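Local coordinates for Lactamase_B domain-containing protein (Pontibacter korlensis, PDB 6XFR), which probably hydrolyses beta-lactam antibiotics to substituted beta-amino acids, acting as a zinc-dependent class B1 metallo-beta-lactamase, at residues B[43-48]-B[71-76]; B[82-87]-B[110-115]; B[128-133]-B[151-156]; B[135-140]-B[186-191]; B[160-165]-B[212-217]. All coordinates share one frame; numbering follows the deposited sequence.

Contact 1 (B[43-48]-B[71-76]); sequences GAVLID and VKVCVP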
# COMPACT_ATOMS: atom_id res chain seq x y z
N GLY B 43 -21.54 9.96 -7.52
CA GLY B 43 -20.93 9.27 -8.64
C GLY B 43 -19.46 9.01 -8.37
O GLY B 43 -18.87 9.47 -7.39
N ALA B 44 -18.86 8.26 -9.30
CA ALA B 44 -17.48 7.83 -9.16
C ALA B 44 -16.58 8.63 -10.09
O ALA B 44 -16.98 9.05 -11.18
CB ALA B 44 -17.33 6.33 -9.44
N VAL B 45 -15.36 8.85 -9.63
CA VAL B 45 -14.34 9.51 -10.44
C VAL B 45 -13.28 8.50 -10.79
O VAL B 45 -12.88 7.67 -9.96
CB VAL B 45 -13.73 10.72 -9.74
CG1 VAL B 45 -12.49 11.17 -10.49
CG2 VAL B 45 -14.76 11.79 -9.68
N LEU B 46 -12.84 8.57 -12.04
CA LEU B 46 -11.86 7.67 -12.62
C LEU B 46 -10.59 8.47 -12.86
O LEU B 46 -10.63 9.50 -13.53
CB LEU B 46 -12.40 7.10 -13.93
CG LEU B 46 -11.94 5.72 -14.30
CD1 LEU B 46 -11.98 4.89 -13.04
CD2 LEU B 46 -12.90 5.23 -15.33
N ILE B 47 -9.52 8.08 -12.21
CA ILE B 47 -8.21 8.66 -12.48
C ILE B 47 -7.42 7.58 -13.22
O ILE B 47 -7.00 6.59 -12.61
CB ILE B 47 -7.50 9.13 -11.20
CG1 ILE B 47 -8.41 10.08 -10.42
CG2 ILE B 47 -6.18 9.83 -11.56
CD1 ILE B 47 -8.84 11.25 -11.19
N ASP B 48 -7.21 7.82 -14.52
CA ASP B 48 -6.65 6.85 -15.45
C ASP B 48 -7.68 5.82 -15.91
O ASP B 48 -8.56 5.41 -15.15
CB ASP B 48 -5.46 6.11 -14.86
CG ASP B 48 -4.20 6.92 -14.92
OD1 ASP B 48 -3.17 6.44 -14.41
OD2 ASP B 48 -4.25 8.05 -15.47
N VAL B 71 -19.94 6.48 -13.43
CA VAL B 71 -18.68 7.21 -13.47
C VAL B 71 -19.00 8.59 -14.02
O VAL B 71 -19.49 8.72 -15.15
CB VAL B 71 -17.63 6.50 -14.35
CG1 VAL B 71 -16.30 7.28 -14.37
CG2 VAL B 71 -17.39 5.08 -13.90
N LYS B 72 -18.75 9.63 -13.23
CA LYS B 72 -19.10 10.96 -13.68
C LYS B 72 -18.07 11.51 -14.65
O LYS B 72 -18.41 12.27 -15.56
CB LYS B 72 -19.25 11.91 -12.48
CG LYS B 72 -20.42 11.58 -11.55
CD LYS B 72 -21.56 10.96 -12.32
CE LYS B 72 -22.84 11.67 -11.99
NZ LYS B 72 -23.76 11.62 -13.17
N VAL B 73 -16.80 11.12 -14.48
CA VAL B 73 -15.72 11.75 -15.22
C VAL B 73 -14.48 10.87 -15.12
O VAL B 73 -14.28 10.14 -14.14
CB VAL B 73 -15.45 13.17 -14.68
CG1 VAL B 73 -14.65 13.07 -13.37
CG2 VAL B 73 -14.69 14.00 -15.69
N CYS B 74 -13.63 10.97 -16.11
CA CYS B 74 -12.39 10.23 -16.11
C CYS B 74 -11.27 11.18 -16.47
O CYS B 74 -11.38 11.97 -17.42
CB CYS B 74 -12.49 9.08 -17.12
SG CYS B 74 -10.94 8.30 -17.63
N VAL B 75 -10.16 11.08 -15.75
CA VAL B 75 -9.12 12.09 -15.89
C VAL B 75 -7.82 11.35 -16.16
O VAL B 75 -7.18 10.89 -15.21
CB VAL B 75 -9.00 12.95 -14.62
CG1 VAL B 75 -7.83 13.96 -14.75
CG2 VAL B 75 -10.32 13.61 -14.26
N PRO B 76 -7.40 11.20 -17.43
CA PRO B 76 -6.08 10.63 -17.70
C PRO B 76 -5.01 11.60 -17.26
O PRO B 76 -5.22 12.81 -17.24
CB PRO B 76 -6.07 10.44 -19.22
CG PRO B 76 -7.51 10.35 -19.59
CD PRO B 76 -8.22 11.30 -18.64

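Contact 2 (B[82-87]-B[110-115]); sequences DKLGGM and NSKGTP. With ZN (zinc ion), chain O; SO4 (sulfate ion), chain X.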
# COMPACT_ATOMS: atom_id res chain seq x y z
N ASP B 82 -1.06 3.38 -21.31
CA ASP B 82 -1.25 2.81 -19.97
C ASP B 82 -2.09 3.70 -19.06
O ASP B 82 -2.75 3.18 -18.17
CB ASP B 82 0.11 2.48 -19.31
CG ASP B 82 0.93 3.72 -18.89
OD1 ASP B 82 0.86 4.77 -19.55
OD2 ASP B 82 1.70 3.63 -17.91
N LYS B 83 -2.14 5.01 -19.30
CA LYS B 83 -3.03 5.88 -18.54
C LYS B 83 -4.24 6.38 -19.33
O LYS B 83 -5.15 6.96 -18.72
CB LYS B 83 -2.26 7.10 -17.99
CG LYS B 83 -0.91 6.76 -17.30
CD LYS B 83 -1.03 6.25 -15.85
CE LYS B 83 -1.22 4.72 -15.84
NZ LYS B 83 -1.40 4.04 -14.52
N LEU B 84 -4.30 6.14 -20.65
CA LEU B 84 -5.38 6.73 -21.45
C LEU B 84 -5.91 5.83 -22.57
O LEU B 84 -6.90 6.21 -23.20
CB LEU B 84 -4.87 8.05 -22.06
CG LEU B 84 -5.55 8.70 -23.25
CD1 LEU B 84 -6.71 9.57 -22.79
CD2 LEU B 84 -4.52 9.49 -24.01
N GLY B 85 -5.33 4.64 -22.79
CA GLY B 85 -5.72 3.76 -23.86
C GLY B 85 -7.09 3.13 -23.72
O GLY B 85 -7.51 2.37 -24.61
N GLY B 86 -7.80 3.39 -22.63
CA GLY B 86 -9.15 2.90 -22.49
C GLY B 86 -10.16 4.03 -22.62
O GLY B 86 -11.32 3.86 -22.25
N MET B 87 -9.71 5.18 -23.14
CA MET B 87 -10.58 6.35 -23.28
C MET B 87 -11.76 6.08 -24.21
O MET B 87 -12.91 6.42 -23.89
CB MET B 87 -9.77 7.53 -23.81
CG MET B 87 -10.58 8.68 -24.38
SD MET B 87 -9.58 10.15 -24.75
CE MET B 87 -8.34 9.50 -25.88
N ASN B 110 -0.42 11.60 -31.80
CA ASN B 110 -0.03 10.20 -31.71
C ASN B 110 -1.24 9.30 -31.94
O ASN B 110 -1.23 8.14 -31.53
CB ASN B 110 0.59 9.89 -30.34
CG ASN B 110 1.88 10.66 -30.10
OD1 ASN B 110 2.95 10.28 -30.60
ND2 ASN B 110 1.80 11.73 -29.32
N SER B 111 -2.25 9.82 -32.63
CA SER B 111 -3.47 9.09 -32.99
C SER B 111 -4.14 8.39 -31.80
O SER B 111 -4.75 7.33 -31.96
CB SER B 111 -3.18 8.09 -34.11
OG SER B 111 -2.98 8.74 -35.36
N LYS B 112 -4.09 9.01 -30.62
CA LYS B 112 -4.97 8.65 -29.52
C LYS B 112 -6.30 9.39 -29.65
O LYS B 112 -6.44 10.34 -30.43
CB LYS B 112 -4.32 8.98 -28.17
CG LYS B 112 -2.84 8.62 -27.99
CD LYS B 112 -2.59 7.11 -27.96
CE LYS B 112 -1.12 6.80 -28.08
NZ LYS B 112 -0.93 5.54 -28.85
N GLY B 113 -7.31 8.96 -28.89
CA GLY B 113 -8.58 9.67 -28.99
C GLY B 113 -8.54 11.16 -28.66
O GLY B 113 -7.48 11.70 -28.31
N THR B 114 -9.69 11.83 -28.72
CA THR B 114 -9.82 13.23 -28.33
C THR B 114 -10.61 13.36 -27.04
O THR B 114 -11.77 12.92 -26.96
CB THR B 114 -10.49 14.04 -29.43
OG1 THR B 114 -10.09 13.54 -30.71
CG2 THR B 114 -10.09 15.49 -29.30
N PRO B 115 -10.04 13.95 -26.01
CA PRO B 115 -10.82 14.27 -24.82
C PRO B 115 -12.05 15.10 -25.16
O PRO B 115 -12.09 15.81 -26.16
CB PRO B 115 -9.85 15.10 -23.98
CG PRO B 115 -8.51 14.93 -24.61
CD PRO B 115 -8.68 14.50 -26.00
ZN ZN O . 3.81 4.25 -17.51
S SO4 X . 3.41 2.78 -22.06
O1 SO4 X . 3.43 3.63 -20.86
O2 SO4 X . 4.25 1.60 -21.78
O3 SO4 X . 3.93 3.55 -23.19
O4 SO4 X . 2.05 2.38 -22.43
O HOH W 1 6.12 4.17 -17.39

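Contact 3 (B[128-133]-B[151-156]); sequences GGQQLE and PQQKIL. With ZN (zinc ion), chain T.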
# COMPACT_ATOMS: atom_id res chain seq x y z
N GLY B 128 -19.65 15.29 -5.24
CA GLY B 128 -20.20 14.43 -4.19
C GLY B 128 -19.52 14.53 -2.85
O GLY B 128 -19.35 13.51 -2.16
N GLY B 129 -19.16 15.74 -2.44
CA GLY B 129 -18.43 15.96 -1.21
C GLY B 129 -16.94 15.72 -1.30
O GLY B 129 -16.22 15.97 -0.33
N GLN B 130 -16.46 15.23 -2.43
CA GLN B 130 -15.07 14.84 -2.58
C GLN B 130 -14.35 15.91 -3.39
O GLN B 130 -14.80 16.26 -4.48
CB GLN B 130 -14.99 13.49 -3.28
CG GLN B 130 -13.57 13.06 -3.56
CD GLN B 130 -12.87 12.50 -2.34
OE1 GLN B 130 -13.37 11.62 -1.66
NE2 GLN B 130 -11.70 13.02 -2.06
N GLN B 131 -13.23 16.42 -2.87
CA GLN B 131 -12.48 17.41 -3.61
C GLN B 131 -11.20 16.82 -4.18
O GLN B 131 -10.56 15.98 -3.57
CB GLN B 131 -12.22 18.67 -2.78
CG GLN B 131 -11.57 18.56 -1.46
CD GLN B 131 -11.11 19.95 -0.96
OE1 GLN B 131 -11.28 20.96 -1.68
NE2 GLN B 131 -10.48 19.99 0.24
N LEU B 132 -10.87 17.23 -5.39
CA LEU B 132 -9.72 16.75 -6.14
C LEU B 132 -8.98 17.95 -6.69
O LEU B 132 -9.59 18.95 -7.10
CB LEU B 132 -10.14 15.83 -7.29
CG LEU B 132 -10.94 14.55 -7.02
CD1 LEU B 132 -12.45 14.82 -6.92
CD2 LEU B 132 -10.65 13.47 -8.07
N GLU B 133 -7.66 17.85 -6.72
CA GLU B 133 -6.79 18.85 -7.30
C GLU B 133 -6.02 18.19 -8.42
O GLU B 133 -5.61 17.04 -8.29
CB GLU B 133 -5.84 19.41 -6.26
CG GLU B 133 -6.59 20.05 -5.11
CD GLU B 133 -5.70 20.53 -3.96
OE1 GLU B 133 -4.48 20.25 -3.99
OE2 GLU B 133 -6.24 21.19 -3.04
N PRO B 151 -6.78 16.24 -1.09
CA PRO B 151 -6.35 16.89 0.17
C PRO B 151 -7.07 16.38 1.43
O PRO B 151 -6.53 16.56 2.53
CB PRO B 151 -6.64 18.38 -0.08
CG PRO B 151 -7.63 18.43 -1.21
CD PRO B 151 -7.32 17.23 -2.05
N GLN B 152 -8.27 15.80 1.31
CA GLN B 152 -8.93 15.28 2.50
C GLN B 152 -8.30 13.95 2.94
O GLN B 152 -7.91 13.80 4.10
CB GLN B 152 -10.45 15.12 2.24
CG GLN B 152 -11.16 16.45 1.80
CD GLN B 152 -12.48 16.27 0.97
OE1 GLN B 152 -12.51 15.59 -0.07
NE2 GLN B 152 -13.56 16.93 1.42
N GLN B 153 -8.12 13.01 2.03
CA GLN B 153 -7.46 11.77 2.38
C GLN B 153 -5.93 11.88 2.38
O GLN B 153 -5.26 10.96 2.84
CB GLN B 153 -7.91 10.65 1.42
CG GLN B 153 -9.37 10.29 1.50
CD GLN B 153 -10.24 11.09 0.51
OE1 GLN B 153 -9.90 12.21 0.13
NE2 GLN B 153 -11.38 10.51 0.10
N LYS B 154 -5.40 13.02 1.92
CA LYS B 154 -3.96 13.26 1.74
C LYS B 154 -3.29 12.15 0.93
O LYS B 154 -2.24 11.61 1.29
CB LYS B 154 -3.26 13.47 3.08
CG LYS B 154 -3.95 14.50 3.96
CD LYS B 154 -2.94 15.46 4.56
CE LYS B 154 -3.64 16.62 5.22
NZ LYS B 154 -3.69 16.36 6.69
N ILE B 155 -3.88 11.85 -0.22
CA ILE B 155 -3.40 10.83 -1.14
C ILE B 155 -2.92 11.52 -2.42
O ILE B 155 -3.69 12.27 -3.05
CB ILE B 155 -4.52 9.83 -1.46
CG1 ILE B 155 -4.91 9.03 -0.21
CG2 ILE B 155 -4.10 8.90 -2.61
CD1 ILE B 155 -5.82 7.82 -0.48
N LEU B 156 -1.68 11.26 -2.81
CA LEU B 156 -1.11 11.86 -4.01
C LEU B 156 -0.88 10.77 -5.05
O LEU B 156 -0.10 9.84 -4.82
CB LEU B 156 0.19 12.58 -3.70
CG LEU B 156 0.93 12.98 -4.97
CD1 LEU B 156 0.22 14.13 -5.66
CD2 LEU B 156 2.42 13.32 -4.65
ZN ZN T . -9.47 15.45 -1.33

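Contact 4 (B[135-140]-B[186-191]); sequences YFPGGG and QRLQQR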
# COMPACT_ATOMS: atom_id res chain seq x y z
N TYR B 135 -2.71 18.90 -10.96
CA TYR B 135 -1.58 19.82 -10.92
C TYR B 135 -0.50 19.40 -11.91
O TYR B 135 -0.28 18.20 -12.14
CB TYR B 135 -0.99 19.92 -9.52
CG TYR B 135 0.28 20.76 -9.43
CD1 TYR B 135 0.25 22.14 -9.53
CD2 TYR B 135 1.51 20.17 -9.23
CE1 TYR B 135 1.39 22.90 -9.44
CE2 TYR B 135 2.64 20.91 -9.12
CZ TYR B 135 2.59 22.28 -9.23
OH TYR B 135 3.77 23.01 -9.12
N PHE B 136 0.13 20.40 -12.52
CA PHE B 136 1.20 20.19 -13.49
C PHE B 136 2.50 20.62 -12.87
O PHE B 136 2.71 21.83 -12.69
CB PHE B 136 0.95 20.98 -14.78
CG PHE B 136 2.04 20.80 -15.80
CD1 PHE B 136 2.26 19.55 -16.39
CD2 PHE B 136 2.89 21.87 -16.14
CE1 PHE B 136 3.27 19.39 -17.32
CE2 PHE B 136 3.91 21.72 -17.05
CZ PHE B 136 4.11 20.49 -17.65
N PRO B 137 3.39 19.70 -12.48
CA PRO B 137 4.67 20.08 -11.88
C PRO B 137 5.80 20.28 -12.88
O PRO B 137 6.89 20.70 -12.48
CB PRO B 137 4.97 18.89 -10.96
CG PRO B 137 4.34 17.73 -11.64
CD PRO B 137 3.12 18.25 -12.36
N GLY B 138 5.56 20.01 -14.15
CA GLY B 138 6.58 20.06 -15.17
C GLY B 138 6.77 18.73 -15.87
O GLY B 138 6.26 17.69 -15.45
N GLY B 139 7.49 18.79 -16.99
CA GLY B 139 7.79 17.59 -17.73
C GLY B 139 8.73 16.68 -16.94
O GLY B 139 9.68 17.14 -16.30
N GLY B 140 8.47 15.38 -17.03
CA GLY B 140 9.33 14.38 -16.44
C GLY B 140 9.26 13.16 -17.32
O GLY B 140 9.96 13.09 -18.35
N GLN B 186 10.65 17.76 -7.05
CA GLN B 186 10.81 18.71 -5.96
C GLN B 186 9.62 19.65 -5.85
O GLN B 186 9.27 20.09 -4.76
CB GLN B 186 12.11 19.48 -6.15
CG GLN B 186 13.28 18.52 -6.24
CD GLN B 186 14.60 19.20 -6.52
OE1 GLN B 186 14.80 19.80 -7.57
NE2 GLN B 186 15.51 19.13 -5.56
N ARG B 187 8.97 19.95 -6.97
CA ARG B 187 7.72 20.68 -6.88
C ARG B 187 6.69 19.85 -6.11
O ARG B 187 6.07 20.34 -5.16
CB ARG B 187 7.23 21.01 -8.29
CG ARG B 187 7.66 22.36 -8.81
CD ARG B 187 7.61 22.46 -10.35
NE ARG B 187 8.53 23.48 -10.87
CZ ARG B 187 9.39 23.32 -11.89
NH1 ARG B 187 9.49 22.18 -12.57
NH2 ARG B 187 10.17 24.33 -12.24
N LEU B 188 6.59 18.55 -6.42
CA LEU B 188 5.67 17.72 -5.66
C LEU B 188 6.02 17.71 -4.17
O LEU B 188 5.14 17.86 -3.31
CB LEU B 188 5.69 16.31 -6.21
CG LEU B 188 5.19 16.15 -7.64
CD1 LEU B 188 5.16 14.67 -7.96
CD2 LEU B 188 3.83 16.78 -7.79
N GLN B 189 7.31 17.56 -3.85
CA GLN B 189 7.69 17.56 -2.44
C GLN B 189 7.36 18.88 -1.77
O GLN B 189 7.03 18.89 -0.58
CB GLN B 189 9.17 17.28 -2.27
CG GLN B 189 9.61 15.89 -2.62
CD GLN B 189 11.10 15.84 -2.59
OE1 GLN B 189 11.75 16.81 -3.01
NE2 GLN B 189 11.69 14.73 -2.08
N GLN B 190 7.41 20.00 -2.50
CA GLN B 190 7.15 21.26 -1.82
C GLN B 190 5.67 21.61 -1.76
O GLN B 190 5.25 22.30 -0.82
CB GLN B 190 7.92 22.40 -2.52
CG GLN B 190 8.69 23.31 -1.54
CD GLN B 190 9.73 22.54 -0.69
OE1 GLN B 190 10.61 21.84 -1.22
NE2 GLN B 190 9.60 22.65 0.63
N ARG B 191 4.85 21.03 -2.64
CA ARG B 191 3.43 21.34 -2.69
C ARG B 191 2.56 20.43 -1.83
O ARG B 191 1.49 20.87 -1.39
CB ARG B 191 2.97 21.30 -4.14
CG ARG B 191 1.54 21.64 -4.36
CD ARG B 191 1.21 21.64 -5.83
NE ARG B 191 -0.06 22.30 -6.07
CZ ARG B 191 -0.19 23.60 -6.31
NH1 ARG B 191 0.87 24.41 -6.36
NH2 ARG B 191 -1.40 24.10 -6.50

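Contact 5 (B[160-165]-B[212-217]); sequences CLVKDL and SHTLSL. With ZN (zinc ion), chain O.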
# COMPACT_ATOMS: atom_id res chain seq x y z
N CYS B 160 3.20 7.88 -13.86
CA CYS B 160 4.54 7.43 -14.22
C CYS B 160 5.60 8.49 -13.91
O CYS B 160 6.79 8.21 -14.07
CB CYS B 160 4.58 7.05 -15.72
SG CYS B 160 3.11 6.15 -16.31
N LEU B 161 5.20 9.64 -13.35
CA LEU B 161 6.16 10.64 -12.88
C LEU B 161 6.93 10.17 -11.65
O LEU B 161 8.08 10.59 -11.43
CB LEU B 161 5.43 11.95 -12.57
CG LEU B 161 6.25 13.23 -12.33
CD1 LEU B 161 7.22 13.51 -13.50
CD2 LEU B 161 5.33 14.43 -12.10
N VAL B 162 6.32 9.30 -10.84
CA VAL B 162 6.92 8.78 -9.61
C VAL B 162 7.24 7.31 -9.81
O VAL B 162 6.44 6.57 -10.39
CB VAL B 162 5.96 8.96 -8.41
CG1 VAL B 162 6.66 8.50 -7.12
CG2 VAL B 162 5.48 10.42 -8.32
N LYS B 163 8.37 6.87 -9.28
CA LYS B 163 8.73 5.46 -9.33
C LYS B 163 8.58 4.84 -7.94
O LYS B 163 8.61 5.53 -6.92
CB LYS B 163 10.16 5.29 -9.85
CG LYS B 163 10.32 5.63 -11.32
CD LYS B 163 10.95 4.49 -12.12
CE LYS B 163 9.92 3.52 -12.65
NZ LYS B 163 9.04 4.21 -13.63
N ASP B 164 8.35 3.52 -7.92
CA ASP B 164 8.23 2.80 -6.66
C ASP B 164 9.62 2.53 -6.07
O ASP B 164 10.66 2.63 -6.76
CB ASP B 164 7.46 1.47 -6.82
CG ASP B 164 8.24 0.38 -7.59
OD1 ASP B 164 8.10 0.31 -8.83
OD2 ASP B 164 8.97 -0.43 -6.97
N LEU B 165 9.63 2.21 -4.77
CA LEU B 165 10.88 2.12 -4.00
C LEU B 165 11.77 0.95 -4.41
O LEU B 165 12.96 0.93 -4.05
CB LEU B 165 10.55 2.05 -2.51
CG LEU B 165 10.00 3.35 -1.92
CD1 LEU B 165 9.56 3.11 -0.51
CD2 LEU B 165 11.05 4.41 -1.97
N SER B 212 11.56 11.01 -2.76
CA SER B 212 13.02 11.06 -2.61
C SER B 212 13.70 9.94 -3.39
O SER B 212 14.76 10.18 -3.98
CB SER B 212 13.42 11.03 -1.13
OG SER B 212 12.56 10.22 -0.38
N HIS B 213 13.10 8.74 -3.48
CA HIS B 213 13.72 7.66 -4.25
C HIS B 213 13.75 7.99 -5.74
O HIS B 213 14.72 7.67 -6.44
CB HIS B 213 13.02 6.31 -4.01
CG HIS B 213 13.52 5.19 -4.88
ND1 HIS B 213 14.79 4.68 -4.78
CD2 HIS B 213 12.90 4.47 -5.85
CE1 HIS B 213 14.95 3.71 -5.67
NE2 HIS B 213 13.82 3.56 -6.33
N THR B 214 12.68 8.59 -6.25
CA THR B 214 12.71 9.01 -7.64
C THR B 214 13.78 10.07 -7.86
O THR B 214 14.59 9.95 -8.79
CB THR B 214 11.33 9.50 -8.04
OG1 THR B 214 10.42 8.38 -7.97
CG2 THR B 214 11.35 10.08 -9.45
N LEU B 215 13.88 11.05 -6.95
CA LEU B 215 14.96 12.02 -7.02
C LEU B 215 16.33 11.33 -7.07
O LEU B 215 17.23 11.75 -7.82
CB LEU B 215 14.90 12.93 -5.80
CG LEU B 215 15.34 14.36 -6.09
CD1 LEU B 215 14.28 14.98 -7.00
CD2 LEU B 215 15.55 15.14 -4.81
N SER B 216 16.51 10.29 -6.26
CA SER B 216 17.78 9.59 -6.23
C SER B 216 18.09 8.91 -7.57
O SER B 216 19.22 8.94 -8.05
CB SER B 216 17.75 8.59 -5.08
OG SER B 216 18.84 7.68 -5.13
N LEU B 217 17.09 8.26 -8.17
CA LEU B 217 17.30 7.62 -9.47
C LEU B 217 17.68 8.62 -10.56
O LEU B 217 18.46 8.28 -11.46
CB LEU B 217 16.03 6.86 -9.89
CG LEU B 217 15.66 5.60 -9.11
CD1 LEU B 217 14.36 5.05 -9.68
CD2 LEU B 217 16.77 4.57 -9.15
ZN ZN O . 3.81 4.25 -17.51
O HOH W 1 6.12 4.17 -17.39

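Contact 1 (B[43-48]-B[71-76])
Gly43 lays its bare CA 3.8 Å from CG of Lys72, and the lysine chain then bends away with its amine at the surface. Gly43 brings no side chain of its own, and the Lys72 chain runs past its CA. Ala44 O takes the backbone N-H of Lys72, with Lys72 N 2.8 Å from Ala44 O. Val45 turns to the other face of the sheet, where its CG2 sits 3.9 Å from CG1 of Val73, the two side chains lying side by side and pointing the same way. Leu46 uses both its backbone N-H and its carbonyl: Leu46 N to Val73 O at 3.0 Å, and Leu46 O to Val75 N at 2.8 Å. The two strands run parallel, their axes 19° apart, and are the two strands of a beta-alpha-beta crossover, 71-75 at the edge of the sheet; the linking helix, 53-67, covers the face that carries Ala44, Leu46 and Val71. On that face CB of Leu46 rests 3.8 Å from CB of Cys74 and also touches CG1 of Val71. Ile47 faces the other way, toward Phe157 of the second sheet, and reaches CB of Val75 with CD1 at 3.8 Å. Asp48 leaves the strand, its N bonded to Val75 O at 3.1 Å. Its carboxylate passes OD2 near CA of Pro76, while OD1 makes a salt bridge with Lys83.

Contact 2 (B[82-87]-B[110-115])
Met87 carries most of this contact, reaching from the start of helix 87-91 to the backbone of Gly113, Thr114 and Pro115. Its CB leaves the helix toward the loop, and CG stands anti to the backbone N (chi1 163°). A second extended torsion places SD 4.0 Å from Pro115 N, with the carbonyl carbon of Thr114 close by. The last torsion then bends (chi3 57°) and swings CE over toward Gly113; the separation modelled there is too short for two carbons, so the exact place of the methyl is doubtful. Gly86 is the N-cap of this helix, and a type I turn from Leu84 to Met87, with Met87 N bonded to Leu84 O at 3.0 Å, links it to helix 81-84. The HxHxD zinc-binding motif of the family ends in helix 81-84 with Asp82. Asp82 OD2 binds a zinc ion at 2.2 Å, with Cys160, His202 and a water completing the site, while OD1 stands 3.1 Å from O1 of a sulfate, probably from the crystallisation liquor. Back at the start of the turn, CD2 of Leu84 meets CB of Lys112 at 4.2 Å, beyond which the lysine chain heads for a long, weak ion pair with Asp81.

Contact 3 (B[128-133]-B[151-156])
Gln130 and Gln153 meet tip to tip, amide against amide, at one end of a mixed five-stranded sheet. They bridge the start of strand 130-135 and the turn that joins its neighbour, strand 147-150, to strand 155-159; this turn ends in a G1 beta bulge in which Lys154 and Ile155 both face Leu150. The two amides lie nearly coplanar, 20° apart, and exchange a closed pair of bonds: Gln153 NE2 to Gln130 OE1 at 2.9 Å, and Gln130 NE2 to Gln153 OE1 at 2.9 Å. Each donor lies in the plane of the accepting carbonyl, on a lone pair, so the pair fixes the rotation of both groups. Both chains bend at chi2 to bring their ends together.

Gln152 is turned quite differently. Its amide stands 82° to that of Gln130, and the two side chains slide past each other in opposite directions. OE1 of Gln152 accepts the backbone N-H of Gln131 at 3.0 Å (Gln131 N to Gln152 OE1), with the donor well above the carbonyl plane, and NE2 adds a weak bond to Gly129 O. Gln131 crosses this amide obliquely, bringing its CG 3.4 Å from OE1 of Gln152. Next along, the ring of Pro151 presents CG to two side chains, lying 3.6 Å from NE2 of Gln131 and 3.6 Å from OE2 of Glu133. Another zinc ion, away from the active-site pair, sits beside Pro151 and Gln152 and is bound by the backbone O of Gln131 at 2.5 Å.

Contact 4 (B[135-140]-B[186-191])
NH1 of Arg187 donates to the backbone O of Pro137 at 3.0 Å; the oxygen lies at the edge of the guanidinium, near its plane, though its position is less certain because the model brings it too close to CD of the same arginine. A turn further down the helix, Arg191 stacks flat. Its guanidinium is laid on the ring of Tyr135 with the planes 6° apart, but off-centre: CZ is 4.0 Å from the ring centroid and NH1 is 3.5 Å from CE1 of Tyr135. The middle of the ring is taken by CD of Arg191, a CH-pi contact 3.5 Å from the centroid, so cation-pi and aliphatic packing share one face. An extended chain, with CG anti to the backbone N (chi1 -178°), brings the arginine there. In the fold, this joins helix 181-191 to the end of strand 130-135 and the glycine-rich loop that leads to the zinc ligand His141. CD2 of Leu188 lies 4.0 Å from CB of Pro137 and comes to the edge of the Tyr135 ring. The Tyr135 OH reaches CG of Arg187 at 4.0 Å, the two side chains crossing at about a right angle.

Contact 5 (B[160-165]-B[212-217])
His213, Thr214 and Lys163 bury the most surface here, and Thr214 makes the hydrogen bond of the contact. Its OG1 accepts the backbone N-H of Lys163 at 2.9 Å (Lys163 N to Thr214 OG1), close to straight at 166°. The hydroxyl stands anti to its own carbonyl carbon (chi1 -65°), which also lets it bond Leu210 O one turn back in the helix, so two partners hold it. Thr214 OG1 also lies 3.6 Å from CB of Lys163, and CG2 of Thr214 faces Leu161 O.

Lys163 starts toward the helix and then bends three times, so that its amine leads away from helix 209-217, while its CB keeps 4.2 Å from CD1 of Leu217. The contact joins helix 209-217 to the loop that follows strand 155-159 in the metallo-beta-lactamase fold, and this loop opens with a metal ligand: Cys160 SG binds at 2.4 Å the zinc ion that Asp82, His202 and a water also bind.

His213 sets its ring against the far end of the 160-165 segment. Asp164 O lies near the ring plane at the CD2 edge, 3.0 Å from CD2, without bonding NE2, which instead bonds Ala167 O. One face of the ring has Leu165 O above it, offset toward the rim; the opposite face carries CG of Leu217. CD2 of Leu165 packs on CB of His213, and the leucine also touches Ile13 of the second subunit.

From the N terminus, contact 1 closes the first loop, a beta-alpha-beta unit of the first sheet. Contact 2 follows in series and closes a loop that holds helices 87-91 and 101-109 and strand 98-100; Asp48 to Lys83 and Pro76 to Leu84 join the two. Contact 3 opens later, on the second sheet, and Leu132 packs across onto Val45 and Ile47 of contact 1, so the two sheets meet. Contact 4 opens before contact 3 has closed, so these cross; contact 5 opens before contact 4 closes and crosses it in turn, with Leu161 against Pro137 and Gly140. Contacts 2 and 5, far apart at their centres, meet at one zinc ion through Asp82 and Cys160.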